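Local coordinates for protein CT263 (Chlamydia trachomatis, PDB 4QAS) that acts as a nucleosidase of the MTAN family, probably hydrolysing a futalosine-type nucleoside on the futalosine route to menaquinone, at the interface of chains A and B. Sequence-based numbering; all coordinates share one arbitrary frame. Chains: chain A/B, CT263.

The interface of chains A and B. Residues chain A 21, 24-25, 181, 185; chain B 24-27, 38.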
# COMPACT_ATOMS: atom_id res chain seq x y z
N ARG A 21 4.78 0.72 -8.54
CA ARG A 21 4.24 1.18 -7.26
C ARG A 21 4.04 0.02 -6.29
O ARG A 21 4.21 0.20 -5.08
CB ARG A 21 2.97 2.00 -7.45
CG ARG A 21 3.16 3.28 -8.28
CD ARG A 21 4.20 4.24 -7.72
NE ARG A 21 4.05 4.43 -6.30
CZ ARG A 21 5.00 4.90 -5.51
NH1 ARG A 21 6.10 5.41 -6.03
NH2 ARG A 21 4.82 4.97 -4.20
N SER A 24 7.24 -0.48 -4.53
CA SER A 24 7.48 0.51 -3.49
C SER A 24 6.73 0.19 -2.19
O SER A 24 7.11 0.70 -1.14
CB SER A 24 7.09 1.89 -4.02
OG SER A 24 7.53 2.88 -3.15
N LEU A 25 5.68 -0.61 -2.24
CA LEU A 25 4.83 -0.84 -1.06
C LEU A 25 5.52 -1.62 0.03
O LEU A 25 5.16 -1.48 1.20
CB LEU A 25 3.63 -1.68 -1.43
CG LEU A 25 2.54 -1.10 -2.26
CD1 LEU A 25 1.44 -2.20 -2.32
CD2 LEU A 25 2.03 0.17 -1.65
N VAL A 181 2.28 6.16 -13.77
CA VAL A 181 2.42 6.16 -12.31
C VAL A 181 1.06 5.99 -11.64
O VAL A 181 0.89 5.15 -10.75
CB VAL A 181 3.16 7.41 -11.82
CG1 VAL A 181 3.12 7.50 -10.28
CG2 VAL A 181 4.62 7.35 -12.28
N GLN A 185 -0.11 2.80 -9.42
CA GLN A 185 -0.57 3.03 -8.06
C GLN A 185 -1.91 2.34 -7.81
O GLN A 185 -2.13 1.79 -6.73
CB GLN A 185 -0.62 4.53 -7.77
CG GLN A 185 -1.04 4.85 -6.38
CD GLN A 185 -0.00 4.46 -5.36
OE1 GLN A 185 1.20 4.34 -5.66
NE2 GLN A 185 -0.43 4.27 -4.11
N SER B 24 6.82 5.73 1.17
CA SER B 24 6.97 4.88 -0.01
C SER B 24 5.64 4.37 -0.55
O SER B 24 5.63 3.77 -1.61
CB SER B 24 7.90 3.69 0.26
OG SER B 24 9.09 4.12 0.89
N LEU B 25 4.54 4.60 0.15
CA LEU B 25 3.26 4.04 -0.29
C LEU B 25 2.64 4.78 -1.46
O LEU B 25 1.82 4.21 -2.17
CB LEU B 25 2.23 4.16 0.83
CG LEU B 25 2.49 3.35 2.08
CD1 LEU B 25 1.49 3.81 3.16
CD2 LEU B 25 2.41 1.89 1.81
N PHE B 26 2.96 6.06 -1.62
CA PHE B 26 2.31 6.90 -2.62
C PHE B 26 3.38 7.71 -3.31
O PHE B 26 4.41 8.04 -2.69
CB PHE B 26 1.29 7.86 -2.01
CG PHE B 26 0.22 7.18 -1.21
CD1 PHE B 26 -0.91 6.70 -1.81
CD2 PHE B 26 0.34 7.06 0.17
CE1 PHE B 26 -1.87 6.08 -1.06
CE2 PHE B 26 -0.63 6.45 0.91
CZ PHE B 26 -1.72 5.96 0.29
N PRO B 27 3.14 8.14 -4.56
CA PRO B 27 4.09 9.01 -5.29
C PRO B 27 3.90 10.45 -4.84
O PRO B 27 3.38 11.33 -5.58
CB PRO B 27 3.69 8.77 -6.75
CG PRO B 27 2.26 8.51 -6.70
CD PRO B 27 2.04 7.70 -5.45
N TYR B 38 0.04 14.39 -1.64
CA TYR B 38 -0.47 13.47 -2.64
C TYR B 38 -1.98 13.63 -2.73
O TYR B 38 -2.67 13.78 -1.72
CB TYR B 38 -0.14 12.04 -2.25
CG TYR B 38 -0.74 11.00 -3.13
CD1 TYR B 38 -0.27 10.82 -4.40
CD2 TYR B 38 -1.78 10.19 -2.69
CE1 TYR B 38 -0.83 9.86 -5.23
CE2 TYR B 38 -2.34 9.24 -3.50
CZ TYR B 38 -1.86 9.09 -4.77
OH TYR B 38 -2.40 8.15 -5.61
O HOH W 1 3.32 2.65 -3.91
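A:Ser24 and A:Gln185, on two helices of one subunit, meet backbone carbonyls of B:Ser24 and B:Leu25 in a helix-against-loop patch of the two-fold symmetric dimer interface, a pairing in keeping with the dimers of the MTAN family. The A:Ser24 hydroxyl, OG anti to the backbone N (chi1 -169°), donates to B:Ser24 O at 2.6 Å, arriving in the carbonyl plane on a lone pair. One residue further along chain B, the carbonyl O of B:Leu25 takes a bond from the side-chain amide NE2 of A:Gln185 at 3.0 Å, fairly straight and lying near the planes of both groups. The other end of that amide is held within its own chain: NE of A:Arg21 gives its N-H to A:Gln185 OE1 (2.9 Å), almost head-on to the C=O though tilted from the guanidinium plane. This second-shell bond fixes which way the amide is turned and presents NE2 to chain B. With CG anti to the backbone N and a bend at chi2 (69°), A:Gln185 also brings NE2 to 3.4 Å from CD1 of B:Phe26, amide and ring planes 37° apart, while its CG lies beside B:Tyr38 OH. A buttressing water joins A:Arg21 O and NH2, A:Gln185 OE1 and B:Leu25 O, so this carbonyl is gripped by both amide and water. The guanidinium of A:Arg21 has A:Ser24 CB over one face and B:Pro27 N over the other, each toward the rim; its NH2 comes near B:Ser24 O, but no N-H is directed at it and no hydrogen bond forms. B:Pro27 sets the CD corner of its ring obliquely against the A:Gln185 amide and turns CB and CG to A:Val181 CG1, CB at 3.8 Å. At the other end of the patch, the two Leu25 side chains lie roughly perpendicular, A:Leu25 CD2 to B:Leu25 CD2 at 3.9 Å. Helices 16-25 and 180-197 of chain A thus pack on the non-helical stretch 24-27 of chain B, and the patch recurs with the chains exchanged.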